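Local coordinates for protein manganese-dependent ADP-ribose/CDP-alcohol diphosphatase (PDB 2NXF) that probably hydrolyses ADP-ribose and CDP-alcohols such as CDP-choline at a two-metal centre, releasing AMP or CMP, at residues Trp94-His97 and Glu98-Phe102; Asp148-Asp151 and Leu152-Ile155; Ser106-Ser110 and Arg111-Ala115; Gly22-Leu26 and Arg27-Arg31. All coordinates share one frame; numbering follows the deposited sequence.

Contact 1 of 4, residues Trp94-His97 and Glu98-Phe102; sequences WGNH and EFYNF. With ZN (zinc ion), chain C; PO4 (phosphate ion), chain F.
The H97 ring carries Y100 on one face. The two rings form a T-shaped pair, with the edge of Y100 toward the face of H97 and the planes at 76°. At its own edge, in plane, the H97 ring meets the phosphate: NE2 of H97 donates to phosphate O2 at 2.8 Å. ND1 of H97 is bonded to the backbone N of G64, so both ring nitrogens are held and the ring's rotation is fixed. The Y100 ring has the backbone O of N96 over its centre, 3.3 Å above the plane. CZ of F99 meets the edge of the W94 ring, 3.9 Å from CE3 of W94.

N96 and Y100 run side by side. ND2 of N96 donates to OH of Y100 at 3.0 Å, almost straight (178°) and in the amide plane, and also to O4 of the phosphate. OD1 of N96 binds the zinc ion at 2.1 Å, so every polar atom of this amide has a partner. D60, H228 and H265 complete the protein ligands of that zinc.

G95 is the N-cap of helix 96-101. The E98 chain bends at chi2 (74°), which brings OE1 back to the backbone N of G95, its donor at 2.7 Å. The carboxylate also takes the backbone N of D60 and of I61. One turn on, ND2 of N101 donates to the backbone O of H97 at 2.8 Å, and OD1 of N101 is bonded to OG of S72. The G-N-H-E run at a helix start, with its asparagine on the metal, is the signature of calcineurin-like metallophosphoesterases.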
loop_
_atom_site.group_PDB
_atom_site.type_symbol
_atom_site.label_atom_id
_atom_site.label_comp_id
_atom_site.label_asym_id
_atom_site.label_seq_id
_atom_site.Cartn_x
_atom_site.Cartn_y
_atom_site.Cartn_z
ATOM N N TRP A 94 0.815 -4.066 4.490
ATOM C CA TRP A 94 0.752 -3.417 5.816
ATOM C C TRP A 94 1.117 -1.934 5.722
ATOM O O TRP A 94 2.183 -1.567 5.196
ATOM C CB TRP A 94 1.626 -4.110 6.868
ATOM C CG TRP A 94 1.294 -5.550 7.088
ATOM C CD1 TRP A 94 0.183 -6.228 6.649
ATOM C CD2 TRP A 94 2.068 -6.485 7.839
ATOM N NE1 TRP A 94 0.246 -7.541 7.059
ATOM C CE2 TRP A 94 1.395 -7.735 7.777
ATOM C CE3 TRP A 94 3.281 -6.399 8.531
ATOM C CZ2 TRP A 94 1.896 -8.892 8.396
ATOM C CZ3 TRP A 94 3.786 -7.553 9.148
ATOM C CH2 TRP A 94 3.087 -8.783 9.074
ATOM N N GLY A 95 0.199 -1.098 6.199
ATOM C CA GLY A 95 0.434 0.348 6.265
ATOM C C GLY A 95 0.509 0.879 7.691
ATOM O O GLY A 95 0.498 0.119 8.681
ATOM N N ASN A 96 0.606 2.199 7.818
ATOM C CA ASN A 96 0.761 2.796 9.154
ATOM C C ASN A 96 -0.331 2.420 10.150
ATOM O O ASN A 96 -0.023 2.163 11.306
ATOM C CB ASN A 96 1.037 4.315 9.131
ATOM C CG ASN A 96 0.030 5.102 8.306
ATOM O OD1 ASN A 96 -0.272 4.741 7.169
ATOM N ND2 ASN A 96 -0.477 6.193 8.881
ATOM N N HIS A 97 -1.585 2.336 9.703
ATOM C CA HIS A 97 -2.680 2.010 10.634
ATOM C C HIS A 97 -2.647 0.576 11.136
ATOM O O HIS A 97 -3.078 0.290 12.258
ATOM C CB HIS A 97 -4.029 2.424 10.045
ATOM C CG HIS A 97 -4.227 3.903 10.091
ATOM N ND1 HIS A 97 -4.952 4.522 11.085
ATOM C CD2 HIS A 97 -3.724 4.896 9.317
ATOM C CE1 HIS A 97 -4.923 5.830 10.897
ATOM N NE2 HIS A 97 -4.177 6.085 9.839
ATOM N N GLU A 98 -2.126 -0.341 10.320
ATOM C CA GLU A 98 -1.854 -1.689 10.847
ATOM C C GLU A 98 -0.917 -1.611 12.041
ATOM O O GLU A 98 -1.173 -2.252 13.073
ATOM C CB GLU A 98 -1.249 -2.602 9.775
ATOM C CG GLU A 98 -2.288 -3.253 8.850
ATOM C CD GLU A 98 -2.896 -2.288 7.832
ATOM O OE1 GLU A 98 -2.226 -1.305 7.479
ATOM O OE2 GLU A 98 -4.029 -2.554 7.379
ATOM N N PHE A 99 0.171 -0.847 11.902
ATOM C CA PHE A 99 1.138 -0.736 13.012
ATOM C C PHE A 99 0.636 0.031 14.241
ATOM O O PHE A 99 1.105 -0.205 15.368
ATOM C CB PHE A 99 2.484 -0.200 12.517
ATOM C CG PHE A 99 3.121 -1.074 11.484
ATOM C CD1 PHE A 99 3.676 -2.313 11.834
ATOM C CD2 PHE A 99 3.136 -0.692 10.154
ATOM C CE1 PHE A 99 4.267 -3.135 10.839
ATOM C CE2 PHE A 99 3.710 -1.508 9.159
ATOM C CZ PHE A 99 4.270 -2.736 9.513
ATOM N N TYR A 100 -0.305 0.946 14.032
ATOM C CA TYR A 100 -0.932 1.637 15.158
ATOM C C TYR A 100 -1.733 0.633 15.984
ATOM O O TYR A 100 -1.797 0.751 17.205
ATOM C CB TYR A 100 -1.888 2.746 14.693
ATOM C CG TYR A 100 -1.252 3.875 13.907
ATOM C CD1 TYR A 100 0.088 4.227 14.088
ATOM C CD2 TYR A 100 -2.012 4.615 12.999
ATOM C CE1 TYR A 100 0.670 5.266 13.363
ATOM C CE2 TYR A 100 -1.452 5.652 12.259
ATOM C CZ TYR A 100 -0.108 5.968 12.432
ATOM O OH TYR A 100 0.441 6.979 11.673
ATOM N N ASN A 101 -2.358 -0.331 15.310
ATOM C CA ASN A 101 -3.189 -1.330 15.996
ATOM C C ASN A 101 -2.439 -2.532 16.544
ATOM O O ASN A 101 -2.814 -3.051 17.589
ATOM C CB ASN A 101 -4.279 -1.849 15.048
ATOM C CG ASN A 101 -5.430 -0.871 14.895
ATOM O OD1 ASN A 101 -6.273 -0.763 15.784
ATOM N ND2 ASN A 101 -5.446 -0.127 13.785
ATOM N N PHE A 102 -1.434 -3.009 15.805
ATOM C CA PHE A 102 -0.801 -4.306 16.086
ATOM C C PHE A 102 0.711 -4.242 15.997
ATOM O O PHE A 102 1.275 -3.502 15.173
ATOM C CB PHE A 102 -1.282 -5.371 15.077
ATOM C CG PHE A 102 -2.782 -5.492 14.969
ATOM C CD1 PHE A 102 -3.536 -5.966 16.039
ATOM C CD2 PHE A 102 -3.428 -5.156 13.779
ATOM C CE1 PHE A 102 -4.947 -6.078 15.940
ATOM C CE2 PHE A 102 -4.832 -5.260 13.659
ATOM C CZ PHE A 102 -5.581 -5.737 14.736
HETATM ZN ZN ZN C . -1.481 5.292 5.499
HETATM P P PO4 F . -3.385 8.038 7.118
HETATM O O1 PO4 F . -3.261 9.228 6.192
HETATM O O2 PO4 F . -3.648 8.527 8.529
HETATM O O3 PO4 F . -4.592 7.181 6.784
HETATM O O4 PO4 F . -2.164 7.173 7.048
HETATM O O HOH W 1 -2.894 6.644 4.604
#

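Contact 2 of 4, residues Asp148-Asp151 and Leu152-Ile155; sequences DAYD and LSVI
S153 holds its OG between its backbone N and its carbonyl carbon (chi1 68°), which aims the hydroxyl back at Y150. OG of S153 donates to the backbone O of Y150 at 2.8 Å, from a direction tilted 23° out of the carbonyl plane. The Y150 side chain leaves with CG beside its own backbone N (chi1 -64°), and this sets the ring next to S153 and I155. CB of S153 sits at the ring edge, 3.8 Å from CD1 of Y150. CD1 of I155 touches the ring obliquely, 3.8 Å from CE1 of Y150.

OG of S153 is bonded to the backbone N of G156 as well, so the hydroxyl joins two parts of the loop. With an alanine here, the Y150 carbonyl would probably lose this donor and the N of G156 its acceptor.

The bend follows a type I turn from D148 to D151. OD1 of D148 accepts from the backbone N of Y150 at 3.3 Å, an Asx turn.

The run is a largely buried loop between strand 142-146 and helix 162-174. D148 forms a salt bridge with R104. D151 forms them with R157 and K163, and its OD2 is bonded to OG of S202. OH of Y150 is bonded to the backbone O of F197. Y150 and I155 lie against N96 of helix 96-101, while L152 packs on K163 and S167 of helix 162-174.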
loop_
_atom_site.group_PDB
_atom_site.type_symbol
_atom_site.label_atom_id
_atom_site.label_comp_id
_atom_site.label_asym_id
_atom_site.label_seq_id
_atom_site.Cartn_x
_atom_site.Cartn_y
_atom_site.Cartn_z
ATOM N N ASP A 148 7.344 -3.772 2.093
ATOM C CA ASP A 148 7.142 -3.378 3.476
ATOM C C ASP A 148 7.710 -1.946 3.642
ATOM O O ASP A 148 8.907 -1.753 3.907
ATOM C CB ASP A 148 7.909 -4.377 4.373
ATOM C CG ASP A 148 7.721 -4.127 5.870
ATOM O OD1 ASP A 148 7.074 -3.133 6.288
ATOM O OD2 ASP A 148 8.237 -4.973 6.626
ATOM N N ALA A 149 6.833 -0.955 3.488
ATOM C CA ALA A 149 7.269 0.439 3.508
ATOM C C ALA A 149 7.544 0.963 4.931
ATOM O O ALA A 149 7.967 2.122 5.081
ATOM C CB ALA A 149 6.224 1.332 2.818
ATOM N N TYR A 150 7.303 0.124 5.942
ATOM C CA TYR A 150 7.618 0.441 7.353
ATOM C C TYR A 150 8.735 -0.435 7.923
ATOM O O TYR A 150 8.913 -0.534 9.130
ATOM C CB TYR A 150 6.348 0.417 8.231
ATOM C CG TYR A 150 5.413 1.510 7.781
ATOM C CD1 TYR A 150 5.464 2.788 8.360
ATOM C CD2 TYR A 150 4.548 1.305 6.688
ATOM C CE1 TYR A 150 4.640 3.810 7.911
ATOM C CE2 TYR A 150 3.725 2.322 6.229
ATOM C CZ TYR A 150 3.787 3.577 6.830
ATOM O OH TYR A 150 2.979 4.612 6.401
ATOM N N ASP A 151 9.492 -1.042 7.016
ATOM C CA ASP A 151 10.692 -1.800 7.354
ATOM C C ASP A 151 11.621 -0.892 8.177
ATOM O O ASP A 151 12.058 -1.245 9.280
ATOM C CB ASP A 151 11.305 -2.232 6.014
ATOM C CG ASP A 151 12.600 -2.986 6.144
ATOM O OD1 ASP A 151 13.067 -3.308 7.258
ATOM O OD2 ASP A 151 13.151 -3.256 5.053
ATOM N N LEU A 152 11.913 0.287 7.634
ATOM C CA LEU A 152 12.511 1.335 8.452
ATOM C C LEU A 152 11.374 2.230 8.912
ATOM O O LEU A 152 10.737 2.876 8.097
ATOM C CB LEU A 152 13.541 2.130 7.639
ATOM C CG LEU A 152 14.718 1.328 7.076
ATOM C CD1 LEU A 152 15.655 2.299 6.379
ATOM C CD2 LEU A 152 15.452 0.555 8.168
ATOM N N SER A 153 11.092 2.233 10.209
ATOM C CA SER A 153 10.062 3.105 10.770
ATOM C C SER A 153 10.233 3.135 12.270
ATOM O O SER A 153 10.927 2.286 12.846
ATOM C CB SER A 153 8.659 2.583 10.431
ATOM O OG SER A 153 8.377 1.347 11.093
ATOM N N VAL A 154 9.623 4.129 12.908
ATOM C CA VAL A 154 9.580 4.108 14.361
ATOM C C VAL A 154 8.282 3.472 14.862
ATOM O O VAL A 154 8.216 3.015 15.996
ATOM C CB VAL A 154 9.811 5.500 14.990
ATOM C CG1 VAL A 154 11.230 5.976 14.717
ATOM C CG2 VAL A 154 8.783 6.507 14.483
ATOM N N ILE A 155 7.262 3.432 14.000
ATOM C CA ILE A 155 5.952 2.925 14.416
ATOM C C ILE A 155 5.814 1.408 14.219
ATOM O O ILE A 155 4.951 0.771 14.859
ATOM C CB ILE A 155 4.784 3.658 13.715
ATOM C CG1 ILE A 155 4.827 3.431 12.187
ATOM C CG2 ILE A 155 4.744 5.134 14.107
ATOM C CD1 ILE A 155 3.559 3.866 11.504
#

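Contact 3 of 4, residues Ser106-Ser110 and Arg111-Ala115; sequences SLLSS and RLNSA
Side-chain-to-backbone hydrogen bonds carry most of this turn, where N113 folds back on the end of helix 104-108. CG of N113 stands trans to its backbone N (chi1 177°), which carries the amide to the L108 carbonyl. ND2 of N113 donates to the backbone O of L108 at 2.9 Å. The bond is nearly straight (165°), in both amide and carbonyl planes, on a lone pair. OD1 of N113 accepts from the backbone N of A115 at 3.0 Å, an Asx turn, so both ends are used and the amide's flip is fixed. OG of S110 donates to the backbone O of L107 at 2.7 Å and accepts from the backbone N of L112 at 3.0 Å.

Between backbones, N of N113 meets O of S110 at 3.2 Å and closes a type I turn.

Apolar contact is smaller. CD2 of L107 touches CD1 of L112 at 3.8 Å, and CD1 of L108 lies beside ND2 of N113, at 3.5 Å.

NH2 of R111 forms a salt bridge with OD1 of D84.

Side-chain atoms of S110 and N113 thus take up main-chain C=O and N-H groups where the helix pattern stops, while the buried L107 and L112 meet through methyl groups.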
loop_
_atom_site.group_PDB
_atom_site.type_symbol
_atom_site.label_atom_id
_atom_site.label_comp_id
_atom_site.label_asym_id
_atom_site.label_seq_id
_atom_site.Cartn_x
_atom_site.Cartn_y
_atom_site.Cartn_z
ATOM N N SER A 106 2.135 -9.819 16.225
ATOM C CA SER A 106 0.677 -9.898 16.099
ATOM C C SER A 106 0.223 -9.937 14.651
ATOM O O SER A 106 -0.618 -10.752 14.268
ATOM C CB SER A 106 -0.008 -8.747 16.838
ATOM O OG SER A 106 0.179 -8.936 18.245
ATOM N N LEU A 107 0.770 -9.047 13.839
ATOM C CA LEU A 107 0.420 -9.028 12.429
ATOM C C LEU A 107 0.822 -10.345 11.744
ATOM O O LEU A 107 0.049 -10.897 10.954
ATOM C CB LEU A 107 1.062 -7.823 11.739
ATOM C CG LEU A 107 0.373 -6.500 12.074
ATOM C CD1 LEU A 107 1.313 -5.350 11.764
ATOM C CD2 LEU A 107 -0.939 -6.384 11.284
ATOM N N LEU A 108 2.002 -10.863 12.072
ATOM C CA LEU A 108 2.444 -12.109 11.455
ATOM C C LEU A 108 1.529 -13.296 11.779
ATOM O O LEU A 108 1.335 -14.179 10.931
ATOM C CB LEU A 108 3.898 -12.403 11.802
ATOM C CG LEU A 108 4.680 -13.165 10.731
ATOM C CD1 LEU A 108 4.892 -12.306 9.488
ATOM C CD2 LEU A 108 5.999 -13.615 11.308
ATOM N N SER A 109 0.949 -13.309 12.979
ATOM C CA SER A 109 0.066 -14.408 13.390
ATOM C C SER A 109 -1.389 -14.203 12.945
ATOM O O SER A 109 -2.251 -15.053 13.218
ATOM C CB SER A 109 0.128 -14.601 14.917
ATOM O OG SER A 109 -0.582 -13.552 15.555
ATOM N N SER A 110 -1.656 -13.082 12.272
ATOM C CA SER A 110 -3.029 -12.662 11.955
ATOM C C SER A 110 -3.475 -13.031 10.534
ATOM O O SER A 110 -2.669 -13.482 9.721
ATOM C CB SER A 110 -3.168 -11.150 12.118
ATOM O OG SER A 110 -2.634 -10.466 10.976
ATOM N N ARG A 111 -4.750 -12.774 10.243
ATOM C CA ARG A 111 -5.311 -12.950 8.895
ATOM C C ARG A 111 -4.669 -11.992 7.879
ATOM O O ARG A 111 -4.811 -12.196 6.662
ATOM C CB ARG A 111 -6.833 -12.720 8.891
ATOM C CG ARG A 111 -7.673 -13.732 9.710
ATOM C CD ARG A 111 -7.765 -15.113 9.094
ATOM N NE ARG A 111 -8.075 -15.156 7.658
ATOM C CZ ARG A 111 -9.273 -14.948 7.100
ATOM N NH1 ARG A 111 -10.331 -14.617 7.833
ATOM N NH2 ARG A 111 -9.399 -15.046 5.779
ATOM N N LEU A 112 -3.972 -10.957 8.364
ATOM C CA LEU A 112 -3.315 -9.993 7.461
ATOM C C LEU A 112 -1.961 -10.464 6.914
ATOM O O LEU A 112 -1.351 -9.770 6.089
ATOM C CB LEU A 112 -3.145 -8.617 8.124
ATOM C CG LEU A 112 -4.466 -7.927 8.493
ATOM C CD1 LEU A 112 -4.158 -6.619 9.256
ATOM C CD2 LEU A 112 -5.276 -7.615 7.261
ATOM N N ASN A 113 -1.485 -11.613 7.388
ATOM C CA ASN A 113 -0.272 -12.197 6.838
ATOM C C ASN A 113 -0.663 -13.074 5.646
ATOM O O ASN A 113 -1.049 -14.245 5.805
ATOM C CB ASN A 113 0.485 -12.993 7.909
ATOM C CG ASN A 113 1.724 -13.693 7.352
ATOM O OD1 ASN A 113 2.030 -13.584 6.153
ATOM N ND2 ASN A 113 2.440 -14.411 8.210
ATOM N N SER A 114 -0.541 -12.510 4.448
ATOM C CA SER A 114 -0.856 -13.247 3.225
ATOM C C SER A 114 0.386 -13.825 2.535
ATOM O O SER A 114 0.298 -14.343 1.423
ATOM C CB SER A 114 -1.635 -12.347 2.262
ATOM O OG SER A 114 -0.979 -11.107 2.088
ATOM N N ALA A 115 1.537 -13.745 3.195
ATOM C CA ALA A 115 2.791 -14.207 2.578
ATOM C C ALA A 115 2.895 -15.728 2.551
ATOM O O ALA A 115 3.597 -16.273 1.694
ATOM C CB ALA A 115 3.984 -13.610 3.291
#

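Contact 4 of 4, residues Gly22-Leu26 and Arg27-Arg31; sequences GENYL and RTRRR. With PO4 (phosphate ion), chain F.
This is a small antiparallel beta hairpin, strands 22-23 and 30-31, at the protein surface near the two-metal site. G22 and R31 are its hydrogen-bonded pair. N of R31 donates to O of G22 at 2.8 Å, and N of G22 donates back to O of R31. E23 and R30 form the non-hydrogen-bonded pair.

The N24 amide fills the loop. Its CG stands between the backbone N and the carbonyl carbon (chi1 63°), which turns the amide inward. OD1 of N24 accepts from the backbone N of T28 at 2.8 Å, in plane on a lone pair, and from the backbone N of R29 at 3.1 Å, from above the plane. ND2 of N24 donates to OG1 of T28 at 3.1 Å, in the amide plane. A leucine in its place would probably leave the backbone N of T28 and of R29 without their acceptor and free the loop to shift. N24 to R27 is a type I turn.

On the outside, E23 and R27 form a salt bridge, with NE of R27 at 2.9 Å from OE2 of E23. Carboxylate and guanidinium planes stand 70° apart.

R31 extends toward the metals and lies against Q15 and H267. Its NH2 forms a salt bridge with E288, and a water links NH2 of R31 to ND2 of N24. NH1 of R31 makes a weak bond of 3.4 Å to O2 of the phosphate, which meets the guanidinium at its edge.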
loop_
_atom_site.group_PDB
_atom_site.type_symbol
_atom_site.label_atom_id
_atom_site.label_comp_id
_atom_site.label_asym_id
_atom_site.label_seq_id
_atom_site.Cartn_x
_atom_site.Cartn_y
_atom_site.Cartn_z
ATOM N N GLY A 22 -15.287 11.382 11.189
ATOM C CA GLY A 22 -14.316 12.362 11.650
ATOM C C GLY A 22 -13.754 13.166 10.492
ATOM O O GLY A 22 -14.361 13.260 9.420
ATOM N N GLU A 23 -12.597 13.769 10.731
ATOM C CA GLU A 23 -11.912 14.553 9.712
ATOM C C GLU A 23 -10.434 14.223 9.761
ATOM O O GLU A 23 -9.971 13.545 10.692
ATOM C CB GLU A 23 -12.125 16.045 9.957
ATOM C CG GLU A 23 -13.537 16.528 9.664
ATOM C CD GLU A 23 -13.771 17.942 10.126
ATOM O OE1 GLU A 23 -14.176 18.773 9.288
ATOM O OE2 GLU A 23 -13.547 18.227 11.326
ATOM N N ASN A 24 -9.689 14.680 8.758
ATOM C CA ASN A 24 -8.238 14.674 8.856
ATOM C C ASN A 24 -7.750 15.851 9.726
ATOM O O ASN A 24 -8.534 16.758 10.070
ATOM C CB ASN A 24 -7.595 14.680 7.462
ATOM C CG ASN A 24 -7.916 15.930 6.665
ATOM O OD1 ASN A 24 -8.637 16.829 7.124
ATOM N ND2 ASN A 24 -7.387 15.992 5.453
ATOM N N TYR A 25 -6.463 15.833 10.082
ATOM C CA TYR A 25 -5.843 16.885 10.901
ATOM C C TYR A 25 -6.142 18.306 10.420
ATOM O O TYR A 25 -6.555 19.160 11.210
ATOM C CB TYR A 25 -4.324 16.657 11.003
ATOM C CG TYR A 25 -3.560 17.699 11.788
ATOM C CD1 TYR A 25 -3.627 17.744 13.183
ATOM C CD2 TYR A 25 -2.757 18.644 11.137
ATOM C CE1 TYR A 25 -2.922 18.696 13.909
ATOM C CE2 TYR A 25 -2.048 19.605 11.856
ATOM C CZ TYR A 25 -2.135 19.626 13.242
ATOM O OH TYR A 25 -1.436 20.567 13.965
ATOM N N LEU A 26 -5.928 18.559 9.130
ATOM C CA LEU A 26 -6.124 19.895 8.571
ATOM C C LEU A 26 -7.605 20.256 8.387
ATOM O O LEU A 26 -7.919 21.379 8.000
ATOM C CB LEU A 26 -5.363 20.039 7.242
ATOM C CG LEU A 26 -3.824 20.023 7.268
ATOM C CD1 LEU A 26 -3.269 19.999 5.847
ATOM C CD2 LEU A 26 -3.244 21.209 8.039
ATOM N N ARG A 27 -8.495 19.289 8.647
ATOM C CA ARG A 27 -9.956 19.479 8.554
ATOM C C ARG A 27 -10.395 19.893 7.144
ATOM O O ARG A 27 -11.214 20.801 6.961
ATOM C CB ARG A 27 -10.450 20.467 9.631
ATOM C CG ARG A 27 -10.166 19.961 11.039
ATOM C CD ARG A 27 -10.804 20.812 12.116
ATOM N NE ARG A 27 -12.260 20.752 12.043
ATOM C CZ ARG A 27 -13.083 21.674 12.536
ATOM N NH1 ARG A 27 -12.611 22.759 13.148
ATOM N NH2 ARG A 27 -14.392 21.514 12.405
ATOM N N THR A 28 -9.816 19.222 6.153
ATOM C CA THR A 28 -10.108 19.491 4.747
ATOM C C THR A 28 -10.720 18.259 4.090
ATOM O O THR A 28 -11.195 18.331 2.957
ATOM C CB THR A 28 -8.832 19.843 3.960
ATOM O OG1 THR A 28 -7.876 18.786 4.140
ATOM C CG2 THR A 28 -8.251 21.175 4.429
ATOM N N ARG A 29 -10.690 17.131 4.797
ATOM C CA ARG A 29 -11.264 15.887 4.303
ATOM C C ARG A 29 -12.027 15.194 5.423
ATOM O O ARG A 29 -11.549 15.140 6.555
ATOM C CB ARG A 29 -10.166 14.931 3.824
ATOM C CG ARG A 29 -9.205 15.499 2.773
ATOM C CD ARG A 29 -9.813 15.557 1.386
ATOM N NE ARG A 29 -8.809 15.970 0.402
ATOM C CZ ARG A 29 -8.547 17.224 0.040
ATOM N NH1 ARG A 29 -9.216 18.262 0.558
ATOM N NH2 ARG A 29 -7.602 17.453 -0.864
ATOM N N ARG A 30 -13.188 14.639 5.090
ATOM C CA ARG A 30 -14.003 13.896 6.047
ATOM C C ARG A 30 -13.599 12.432 5.999
ATOM O O ARG A 30 -13.248 11.920 4.928
ATOM C CB ARG A 30 -15.489 14.056 5.689
ATOM C CG ARG A 30 -16.466 13.369 6.639
ATOM C CD ARG A 30 -17.832 14.075 6.609
ATOM N NE ARG A 30 -18.853 13.293 7.308
ATOM C CZ ARG A 30 -20.124 13.655 7.454
ATOM N NH1 ARG A 30 -20.567 14.813 6.953
ATOM N NH2 ARG A 30 -20.957 12.855 8.106
ATOM N N ARG A 31 -13.658 11.761 7.151
ATOM C CA ARG A 31 -13.358 10.326 7.235
ATOM C C ARG A 31 -14.607 9.528 7.623
ATOM O O ARG A 31 -15.203 9.746 8.678
ATOM C CB ARG A 31 -12.163 10.074 8.170
ATOM C CG ARG A 31 -10.896 10.498 7.462
ATOM C CD ARG A 31 -9.615 10.216 8.173
ATOM N NE ARG A 31 -8.512 10.765 7.376
ATOM C CZ ARG A 31 -7.232 10.449 7.537
ATOM N NH1 ARG A 31 -6.857 9.557 8.463
ATOM N NH2 ARG A 31 -6.324 11.020 6.759
HETATM P P PO4 F . -3.385 8.038 7.118
HETATM O O1 PO4 F . -3.261 9.228 6.192
HETATM O O2 PO4 F . -3.648 8.527 8.529
HETATM O O3 PO4 F . -4.592 7.181 6.784
HETATM O O4 PO4 F . -2.164 7.173 7.048
HETATM O O HOH W 2 -6.161 13.362 4.499
#

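Contacts 1 and 2 are buried, contact 3 is partly buried, and contact 4 lies on the surface. Contacts 1 and 2 touch directly: F99 packs on Y150, and N96 on Y150 and I155. Contact 3 meets contact 1 from the following helix, through L107 against W94, F99 and F102, and through a probable hydrogen bond from NE1 of W94 to O of L112. Contact 4 touches none of the others, yet it shares the phosphate with contact 1. Aromatic rings and a metal ligand mark contact 1; a serine hydroxyl, one tyrosine and buried aspartates mark contact 2. Side-chain bonds to the backbone at a helix end mark contact 3, and charged side chains dominate contact 4.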